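PDB 1TW9: glutathione S-transferase 2 from Heligmosomoides polygyrus, which probably conjugates glutathione to electrophilic halides, giving an S-substituted glutathione and a halide ion. Local coordinates for residues Y4-F9 with C17-F22; Y29-L34 with K195-T200. One frame throughout, in Å; residues are numbered along the deposited sequence.

Overall arrangement
Contact 1 holds helix 16-24 against strand 4-9 of the thioredoxin-like N-terminal domain. Contact 2 joins the next strand, 30-34, to helix 192-200 of the C-terminal domain. Their centres lie about 8 Å apart, and the two touch directly. Strands 4-9 and 30-34 are parallel neighbours, with Leu6 O 2.8 Å from Val32 N and Leu6 N 2.8 Å from Glu30 O. Tyr29 bridges the two as well: its OH comes within 3.4 Å of Arg19 CG. Contact 1 also includes Tyr8, which lies near the end of the first strand and occupies the position of the catalytic tyrosine in sigma-class relatives.

Contact 1: residues Y4-F9 with C17-F22; sequences YKLTYF and CARQVF. Unlike the reference sequence in segment 17-22: Val21 (reference Ile).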
ATOM      1  N   TYR A   4     -17.363 -14.815  -0.572  1.00 31.29           N
ATOM      2  CA  TYR A   4     -16.786 -13.474  -0.410  1.00 29.53           C
ATOM      3  C   TYR A   4     -17.852 -12.512   0.083  1.00 31.96           C
ATOM      4  O   TYR A   4     -18.990 -12.507  -0.422  1.00 31.40           O
ATOM      5  CB  TYR A   4     -16.266 -12.901  -1.738  1.00 31.27           C
ATOM      6  CG  TYR A   4     -15.131 -13.678  -2.324  1.00 30.82           C
ATOM      7  CD1 TYR A   4     -13.846 -13.474  -1.854  1.00 32.45           C
ATOM      8  CD2 TYR A   4     -15.318 -14.551  -3.328  1.00 31.01           C
ATOM      9  CE1 TYR A   4     -12.755 -14.186  -2.334  1.00 30.40           C
ATOM     10  CE2 TYR A   4     -14.253 -15.289  -3.854  1.00 30.64           C
ATOM     11  CZ  TYR A   4     -12.958 -15.088  -3.351  1.00 27.59           C
ATOM     12  OH  TYR A   4     -11.877 -15.778  -3.888  1.00 33.32           O
ATOM     13  N   LYS A   5     -17.517 -11.736   1.103  1.00 31.68           N
ATOM     14  CA  LYS A   5     -18.395 -10.712   1.575  1.00 32.85           C
ATOM     15  C   LYS A   5     -17.570  -9.463   1.663  1.00 31.81           C
ATOM     16  O   LYS A   5     -16.502  -9.460   2.281  1.00 32.64           O
ATOM     17  CB  LYS A   5     -18.950 -11.048   2.954  1.00 31.99           C
ATOM     18  CG  LYS A   5     -19.791  -9.915   3.558  1.00 34.16           C
ATOM     19  CD  LYS A   5     -20.495 -10.249   4.844  1.00 35.78           C
ATOM     20  CE  LYS A   5     -19.687 -10.386   6.070  1.00 38.25           C
ATOM     21  NZ  LYS A   5     -20.693 -10.645   7.240  1.00 39.66           N
ATOM     22  N   LEU A   6     -18.045  -8.395   1.062  1.00 32.61           N
ATOM     23  CA  LEU A   6     -17.355  -7.095   1.146  1.00 31.43           C
ATOM     24  C   LEU A   6     -18.281  -6.150   1.969  1.00 32.10           C
ATOM     25  O   LEU A   6     -19.458  -5.993   1.631  1.00 30.88           O
ATOM     26  CB  LEU A   6     -17.182  -6.503  -0.223  1.00 31.59           C
ATOM     27  CG  LEU A   6     -16.348  -5.188  -0.227  1.00 31.95           C
ATOM     28  CD1 LEU A   6     -14.901  -5.326   0.193  1.00 34.88           C
ATOM     29  CD2 LEU A   6     -16.479  -4.493  -1.634  1.00 34.26           C
ATOM     30  N   THR A   7     -17.746  -5.568   3.045  1.00 30.74           N
ATOM     31  CA  THR A   7     -18.528  -4.653   3.898  1.00 31.84           C
ATOM     32  C   THR A   7     -17.886  -3.240   3.742  1.00 32.17           C
ATOM     33  O   THR A   7     -16.658  -3.051   3.904  1.00 30.68           O
ATOM     34  CB  THR A   7     -18.494  -5.136   5.353  1.00 31.92           C
ATOM     35  OG1 THR A   7     -19.185  -6.413   5.460  1.00 33.84           O
ATOM     36  CG2 THR A   7     -19.285  -4.169   6.196  1.00 34.02           C
ATOM     37  N   TYR A   8     -18.748  -2.269   3.449  1.00 31.69           N
ATOM     38  CA  TYR A   8     -18.332  -0.895   3.246  1.00 32.28           C
ATOM     39  C   TYR A   8     -19.570  -0.019   3.456  1.00 32.32           C
ATOM     40  O   TYR A   8     -20.612  -0.503   3.802  1.00 32.99           O
ATOM     41  CB  TYR A   8     -17.665  -0.706   1.879  1.00 32.28           C
ATOM     42  CG  TYR A   8     -17.051   0.658   1.703  1.00 31.80           C
ATOM     43  CD1 TYR A   8     -16.070   1.114   2.564  1.00 32.86           C
ATOM     44  CD2 TYR A   8     -17.468   1.505   0.697  1.00 33.75           C
ATOM     45  CE1 TYR A   8     -15.534   2.363   2.412  1.00 30.85           C
ATOM     46  CE2 TYR A   8     -16.968   2.738   0.556  1.00 33.92           C
ATOM     47  CZ  TYR A   8     -15.956   3.172   1.431  1.00 33.69           C
ATOM     48  OH  TYR A   8     -15.407   4.439   1.303  1.00 33.12           O
ATOM     49  N   PHE A   9     -19.432   1.284   3.275  1.00 31.99           N
ATOM     50  CA  PHE A   9     -20.543   2.179   3.247  1.00 33.19           C
ATOM     51  C   PHE A   9     -21.268   2.134   1.915  1.00 31.12           C
ATOM     52  O   PHE A   9     -20.805   1.466   0.953  1.00 30.78           O
ATOM     53  CB  PHE A   9     -20.041   3.577   3.545  1.00 33.70           C
ATOM     54  CG  PHE A   9     -19.510   3.710   4.932  1.00 35.01           C
ATOM     55  CD1 PHE A   9     -20.355   3.514   6.014  1.00 36.42           C
ATOM     56  CD2 PHE A   9     -18.198   4.029   5.169  1.00 37.68           C
ATOM     57  CE1 PHE A   9     -19.892   3.611   7.305  1.00 38.80           C
ATOM     58  CE2 PHE A   9     -17.751   4.157   6.488  1.00 36.27           C
ATOM     59  CZ  PHE A   9     -18.602   3.932   7.523  1.00 37.20           C
ATOM     60  N   CYS A  17     -12.870  -0.280  -5.831  1.00 31.75           N
ATOM     61  CA  CYS A  17     -11.863  -1.020  -6.639  1.00 33.73           C
ATOM     62  C   CYS A  17     -12.073  -2.506  -6.409  1.00 34.67           C
ATOM     63  O   CYS A  17     -12.218  -3.293  -7.365  1.00 32.71           O
ATOM     64  CB  CYS A  17     -10.489  -0.453  -6.315  1.00 34.16           C
ATOM     65  SG  CYS A  17      -9.202  -1.250  -7.284  1.00 36.40           S
ATOM     66  N   ALA A  18     -12.271  -2.886  -5.152  1.00 33.09           N
ATOM     67  CA  ALA A  18     -12.590  -4.282  -4.865  1.00 31.63           C
ATOM     68  C   ALA A  18     -13.811  -4.785  -5.677  1.00 32.64           C
ATOM     69  O   ALA A  18     -13.807  -5.916  -6.252  1.00 31.30           O
ATOM     70  CB  ALA A  18     -12.702  -4.486  -3.413  1.00 33.49           C
ATOM     71  N   ARG A  19     -14.905  -4.004  -5.665  1.00 30.85           N
ATOM     72  CA  ARG A  19     -16.124  -4.346  -6.389  1.00 30.68           C
ATOM     73  C   ARG A  19     -15.847  -4.501  -7.831  1.00 30.06           C
ATOM     74  O   ARG A  19     -16.381  -5.386  -8.515  1.00 32.39           O
ATOM     75  CB  ARG A  19     -17.208  -3.286  -6.154  1.00 30.23           C
ATOM     76  CG  ARG A  19     -17.636  -3.143  -4.705  1.00 27.82           C
ATOM     77  CD  ARG A  19     -18.909  -2.292  -4.675  1.00 30.83           C
ATOM     78  NE  ARG A  19     -19.309  -1.917  -3.301  1.00 31.96           N
ATOM     79  CZ  ARG A  19     -19.136  -0.709  -2.790  1.00 34.51           C
ATOM     80  NH1 ARG A  19     -18.562   0.258  -3.507  1.00 31.72           N
ATOM     81  NH2 ARG A  19     -19.596  -0.465  -1.584  1.00 32.13           N
ATOM     82  N   GLN A  20     -14.971  -3.641  -8.364  1.00 30.38           N
ATOM     83  CA  GLN A  20     -14.645  -3.760  -9.766  1.00 29.97           C
ATOM     84  C   GLN A  20     -13.720  -4.981 -10.108  1.00 31.45           C
ATOM     85  O   GLN A  20     -13.823  -5.537 -11.186  1.00 31.31           O
ATOM     86  CB  GLN A  20     -14.131  -2.482 -10.305  1.00 31.68           C
ATOM     87  CG  GLN A  20     -15.169  -1.398 -10.276  1.00 28.38           C
ATOM     88  CD  GLN A  20     -14.782  -0.151 -10.948  1.00 32.45           C
ATOM     89  OE1 GLN A  20     -13.764  -0.133 -11.664  1.00 32.53           O
ATOM     90  NE2 GLN A  20     -15.553   0.899 -10.741  1.00 30.88           N
ATOM     91  N   VAL A  21     -12.859  -5.389  -9.176  1.00 30.55           N
ATOM     92  CA  VAL A  21     -12.091  -6.624  -9.351  1.00 29.66           C
ATOM     93  C   VAL A  21     -13.052  -7.806  -9.429  1.00 30.07           C
ATOM     94  O   VAL A  21     -12.949  -8.654 -10.273  1.00 30.49           O
ATOM     95  CB  VAL A  21     -11.043  -6.788  -8.262  1.00 29.89           C
ATOM     96  CG1 VAL A  21     -10.392  -8.139  -8.357  1.00 31.48           C
ATOM     97  CG2 VAL A  21      -9.948  -5.661  -8.458  1.00 30.99           C
ATOM     98  N   PHE A  22     -13.979  -7.829  -8.499  1.00 31.10           N
ATOM     99  CA  PHE A  22     -14.984  -8.884  -8.507  1.00 30.50           C
ATOM    100  C   PHE A  22     -15.727  -8.915  -9.837  1.00 30.63           C
ATOM    101  O   PHE A  22     -15.966  -9.969 -10.424  1.00 32.28           O
ATOM    102  CB  PHE A  22     -16.011  -8.666  -7.375  1.00 31.81           C
ATOM    103  CG  PHE A  22     -15.545  -9.187  -5.969  1.00 29.95           C
ATOM    104  CD1 PHE A  22     -15.012 -10.468  -5.815  1.00 32.16           C
ATOM    105  CD2 PHE A  22     -15.580  -8.353  -4.864  1.00 30.67           C
ATOM    106  CE1 PHE A  22     -14.628 -10.906  -4.571  1.00 32.93           C
ATOM    107  CE2 PHE A  22     -15.213  -8.818  -3.625  1.00 30.64           C
ATOM    108  CZ  PHE A  22     -14.728 -10.082  -3.477  1.00 32.10           C
TER
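One face of the Tyr4 ring carries Phe22, whose CE1 sits 3.6 Å from Tyr4 CG and is displaced toward the rim. The pair is an offset edge-to-face stack. The edge of Phe22 points at the face of Tyr4, with the ring planes at 60° and the centroids 5.2 Å apart. At the Tyr8 ring the visitor comes at the edge instead. Arg19 NH2 lies near the plane of that ring, 3.7 Å from Tyr8 CD2. Phe9 CB lies over one face of the same ring. The Arg19 guanidinium is steeply inclined to the Tyr8 ring and has Phe9 O near its own plane, at its edge.

Between these two aromatic ends sits Leu6. Its CG is anti to the backbone N (chi1 -175°), and its CD2 branch reaches the helix. That methyl meets Arg19 CG at 3.5 Å and Ala18 CB at 4.2 Å. The Leu6 and Arg19 side chains cross at about a right angle. Arg19 runs extended from CG to NE, which carries its charged end past Leu6 to Tyr8. There NE forms a salt bridge with Asp31, and NH1 binds Gly11 O and Glu16. The hydroxyl of Tyr8 is hydrogen-bonded to Ala14 N.

The axes of segments 4-9 and 17-22 run roughly antiparallel, at 153°, with a closest approach of 10.3 Å. This is the first strand-helix step of the beta-alpha-beta unit completed by strand 30-34. Tyr29 stacks on Phe22, and helix 64-75 touches both Tyr4 and Phe22.

Contact 2: residues Y29-L34 with K195-T200; sequences YEDVRL and KKWIET
Trp197 points the benzo end of its indole at three side chains of the strand segment. Its CG is anti to the backbone N (chi1 167°), and CH2 and CZ2 lead. Arg33 comes from the opposite direction. Its NH2 lies near the indole plane, 4.0 Å from Trp197 CZ2, so the two meet at their edges rather than stacking. Their planes are 48° apart. Asp31 OD2 is also near the ring edge, 4.1 Å from Trp197 CH2, with the carboxylate turned 67° from the indole. Tyr29 crosses Trp197 at about a right angle and brings its OH to 3.9 Å from CH2.

The charged pair is fixed within the strand. Arg33 grips Asp31 side-on, with NE and NH2 both on OD2. Arg33 NE meets Asp31 OD2 at 2.9 Å from above the carboxylate plane, and NH2 meets the syn lone pair of OD2 at 3.0 Å. Replacing Arg33 with a leucine would probably leave OD2 without these donors and Trp197 without one of its edge neighbours. The other carboxylate oxygen, OD1, pairs with Arg19, while Arg33 NH1 binds Asn10.

On the pyrrole part of the indole, Trp197 NE1 is hydrogen-bonded to Glu16, and the ring touches Arg19, Gln20 and Ala23 of helix 16-24. This surface contact is part of the interface between the thioredoxin-like N-terminal domain and the helical C-terminal domain of the glutathione transferase fold.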
ATOM      1  N   TYR A  29     -20.300 -12.021  -4.954  1.00 30.89           N
ATOM      2  CA  TYR A  29     -19.930 -11.674  -3.570  1.00 29.89           C
ATOM      3  C   TYR A  29     -21.095 -10.981  -2.915  1.00 31.61           C
ATOM      4  O   TYR A  29     -21.983 -10.520  -3.586  1.00 31.19           O
ATOM      5  CB  TYR A  29     -18.695 -10.790  -3.545  1.00 30.48           C
ATOM      6  CG  TYR A  29     -18.925  -9.407  -4.143  1.00 29.11           C
ATOM      7  CD1 TYR A  29     -19.010  -9.232  -5.552  1.00 27.97           C
ATOM      8  CD2 TYR A  29     -19.037  -8.292  -3.312  1.00 32.37           C
ATOM      9  CE1 TYR A  29     -19.225  -7.968  -6.128  1.00 31.17           C
ATOM     10  CE2 TYR A  29     -19.272  -7.038  -3.858  1.00 30.10           C
ATOM     11  CZ  TYR A  29     -19.413  -6.881  -5.238  1.00 31.21           C
ATOM     12  OH  TYR A  29     -19.652  -5.639  -5.749  1.00 33.95           O
ATOM     13  N   GLU A  30     -21.097 -10.930  -1.587  1.00 31.59           N
ATOM     14  CA  GLU A  30     -22.108 -10.239  -0.849  1.00 32.85           C
ATOM     15  C   GLU A  30     -21.640  -8.787  -0.683  1.00 32.90           C
ATOM     16  O   GLU A  30     -20.610  -8.552  -0.068  1.00 30.33           O
ATOM     17  CB  GLU A  30     -22.250 -10.944   0.485  1.00 33.84           C
ATOM     18  CG  GLU A  30     -23.498 -10.656   1.223  1.00 36.54           C
ATOM     19  CD  GLU A  30     -23.601 -11.436   2.545  1.00 37.42           C
ATOM     20  OE1 GLU A  30     -24.440 -11.020   3.347  1.00 40.33           O
ATOM     21  OE2 GLU A  30     -22.858 -12.437   2.762  1.00 42.48           O
ATOM     22  N   ASP A  31     -22.364  -7.836  -1.278  1.00 33.36           N
ATOM     23  CA  ASP A  31     -21.989  -6.425  -1.280  1.00 32.59           C
ATOM     24  C   ASP A  31     -22.795  -5.768  -0.142  1.00 32.16           C
ATOM     25  O   ASP A  31     -23.972  -5.397  -0.300  1.00 32.26           O
ATOM     26  CB  ASP A  31     -22.323  -5.783  -2.627  1.00 33.19           C
ATOM     27  CG  ASP A  31     -21.756  -4.397  -2.792  1.00 34.20           C
ATOM     28  OD1 ASP A  31     -20.744  -4.111  -2.120  1.00 35.41           O
ATOM     29  OD2 ASP A  31     -22.274  -3.566  -3.621  1.00 35.08           O
ATOM     30  N   VAL A  32     -22.162  -5.701   1.018  1.00 30.99           N
ATOM     31  CA  VAL A  32     -22.791  -5.155   2.238  1.00 31.76           C
ATOM     32  C   VAL A  32     -22.497  -3.662   2.378  1.00 31.06           C
ATOM     33  O   VAL A  32     -21.349  -3.245   2.431  1.00 31.28           O
ATOM     34  CB  VAL A  32     -22.389  -5.930   3.519  1.00 32.14           C
ATOM     35  CG1 VAL A  32     -23.046  -5.318   4.727  1.00 32.09           C
ATOM     36  CG2 VAL A  32     -22.756  -7.455   3.340  1.00 35.52           C
ATOM     37  N   ARG A  33     -23.585  -2.873   2.407  1.00 30.27           N
ATOM     38  CA  ARG A  33     -23.497  -1.425   2.396  1.00 30.05           C
ATOM     39  C   ARG A  33     -24.181  -0.952   3.671  1.00 30.42           C
ATOM     40  O   ARG A  33     -25.418  -0.921   3.780  1.00 31.13           O
ATOM     41  CB  ARG A  33     -24.180  -0.830   1.171  1.00 30.96           C
ATOM     42  CG  ARG A  33     -23.444  -1.134  -0.087  1.00 28.62           C
ATOM     43  CD  ARG A  33     -24.209  -0.820  -1.373  1.00 29.89           C
ATOM     44  NE  ARG A  33     -23.421  -1.147  -2.519  1.00 29.89           N
ATOM     45  CZ  ARG A  33     -22.831  -0.260  -3.320  1.00 30.67           C
ATOM     46  NH1 ARG A  33     -23.046   1.050  -3.162  1.00 30.33           N
ATOM     47  NH2 ARG A  33     -22.079  -0.675  -4.319  1.00 31.09           N
ATOM     48  N   LEU A  34     -23.345  -0.578   4.611  1.00 28.63           N
ATOM     49  CA  LEU A  34     -23.801  -0.139   5.908  1.00 29.67           C
ATOM     50  C   LEU A  34     -24.201   1.310   5.924  1.00 29.98           C
ATOM     51  O   LEU A  34     -23.604   2.129   5.258  1.00 28.39           O
ATOM     52  CB  LEU A  34     -22.672  -0.352   6.909  1.00 29.14           C
ATOM     53  CG  LEU A  34     -22.159  -1.783   7.090  1.00 29.73           C
ATOM     54  CD1 LEU A  34     -21.085  -1.797   8.091  1.00 34.33           C
ATOM     55  CD2 LEU A  34     -23.282  -2.768   7.490  1.00 31.81           C
ATOM     56  N   LYS A 195     -18.091  -2.035 -17.580  1.00 29.14           N
ATOM     57  CA  LYS A 195     -19.201  -1.242 -18.109  1.00 29.96           C
ATOM     58  C   LYS A 195     -20.511  -1.679 -17.545  1.00 29.47           C
ATOM     59  O   LYS A 195     -21.302  -0.861 -17.133  1.00 30.17           O
ATOM     60  CB  LYS A 195     -19.262  -1.425 -19.624  1.00 29.05           C
ATOM     61  CG  LYS A 195     -20.269  -0.547 -20.381  1.00 31.11           C
ATOM     62  CD  LYS A 195     -20.180  -0.810 -21.897  1.00 31.77           C
ATOM     63  CE  LYS A 195     -21.343  -0.163 -22.671  1.00 36.14           C
ATOM     64  NZ  LYS A 195     -20.939   0.252 -24.028  1.00 43.05           N
ATOM     65  N   LYS A 196     -20.704  -2.992 -17.512  1.00 29.87           N
ATOM     66  CA  LYS A 196     -21.945  -3.571 -16.950  1.00 30.24           C
ATOM     67  C   LYS A 196     -22.112  -3.215 -15.478  1.00 29.93           C
ATOM     68  O   LYS A 196     -23.226  -2.827 -15.015  1.00 29.91           O
ATOM     69  CB  LYS A 196     -21.910  -5.067 -17.059  1.00 32.43           C
ATOM     70  CG  LYS A 196     -23.191  -5.733 -16.600  1.00 38.62           C
ATOM     71  CD  LYS A 196     -22.930  -7.204 -16.367  1.00 44.13           C
ATOM     72  CE  LYS A 196     -24.186  -8.088 -16.474  1.00 47.81           C
ATOM     73  NZ  LYS A 196     -23.996  -9.391 -15.749  1.00 47.93           N
ATOM     74  N   TRP A 197     -21.032  -3.288 -14.731  1.00 29.95           N
ATOM     75  CA  TRP A 197     -21.080  -2.958 -13.303  1.00 30.82           C
ATOM     76  C   TRP A 197     -21.395  -1.460 -13.149  1.00 30.82           C
ATOM     77  O   TRP A 197     -22.213  -1.093 -12.320  1.00 31.79           O
ATOM     78  CB  TRP A 197     -19.773  -3.292 -12.579  1.00 31.30           C
ATOM     79  CG  TRP A 197     -19.690  -2.689 -11.221  1.00 30.86           C
ATOM     80  CD1 TRP A 197     -18.866  -1.718 -10.840  1.00 28.40           C
ATOM     81  CD2 TRP A 197     -20.527  -2.977 -10.086  1.00 28.38           C
ATOM     82  NE1 TRP A 197     -19.088  -1.368  -9.532  1.00 29.89           N
ATOM     83  CE2 TRP A 197     -20.110  -2.150  -9.041  1.00 29.29           C
ATOM     84  CE3 TRP A 197     -21.624  -3.819  -9.853  1.00 29.45           C
ATOM     85  CZ2 TRP A 197     -20.734  -2.132  -7.794  1.00 31.65           C
ATOM     86  CZ3 TRP A 197     -22.165  -3.819  -8.583  1.00 30.74           C
ATOM     87  CH2 TRP A 197     -21.766  -2.956  -7.609  1.00 31.85           C
ATOM     88  N   ILE A 198     -20.728  -0.623 -13.920  1.00 30.93           N
ATOM     89  CA  ILE A 198     -20.960   0.833 -13.821  1.00 31.47           C
ATOM     90  C   ILE A 198     -22.398   1.194 -14.134  1.00 32.09           C
ATOM     91  O   ILE A 198     -23.036   2.031 -13.396  1.00 31.86           O
ATOM     92  CB  ILE A 198     -19.942   1.601 -14.652  1.00 32.50           C
ATOM     93  CG1 ILE A 198     -18.554   1.414 -14.037  1.00 33.36           C
ATOM     94  CG2 ILE A 198     -20.362   3.059 -14.745  1.00 33.59           C
ATOM     95  CD1 ILE A 198     -17.470   1.991 -14.892  1.00 35.19           C
ATOM     96  N   GLU A 199     -22.993   0.501 -15.122  1.00 30.53           N
ATOM     97  CA  GLU A 199     -24.365   0.723 -15.502  1.00 33.76           C
ATOM     98  C   GLU A 199     -25.342   0.319 -14.430  1.00 32.89           C
ATOM     99  O   GLU A 199     -26.441   0.884 -14.415  1.00 33.71           O
ATOM    100  CB  GLU A 199     -24.727  -0.078 -16.753  1.00 33.48           C
ATOM    101  CG  GLU A 199     -24.021   0.391 -17.978  1.00 37.72           C
ATOM    102  CD  GLU A 199     -24.277  -0.523 -19.163  1.00 37.84           C
ATOM    103  OE1 GLU A 199     -24.833  -1.663 -19.000  1.00 42.56           O
ATOM    104  OE2 GLU A 199     -23.897  -0.092 -20.245  1.00 42.91           O
ATOM    105  N   THR A 200     -24.965  -0.644 -13.584  1.00 32.99           N
ATOM    106  CA  THR A 200     -25.828  -1.261 -12.598  1.00 33.54           C
ATOM    107  C   THR A 200     -25.570  -0.969 -11.123  1.00 32.79           C
ATOM    108  O   THR A 200     -26.421  -1.307 -10.277  1.00 34.71           O
ATOM    109  CB  THR A 200     -25.911  -2.774 -12.767  1.00 35.75           C
ATOM    110  OG1 THR A 200     -24.644  -3.385 -12.545  1.00 33.62           O
ATOM    111  CG2 THR A 200     -26.294  -3.136 -14.175  1.00 37.75           C
TER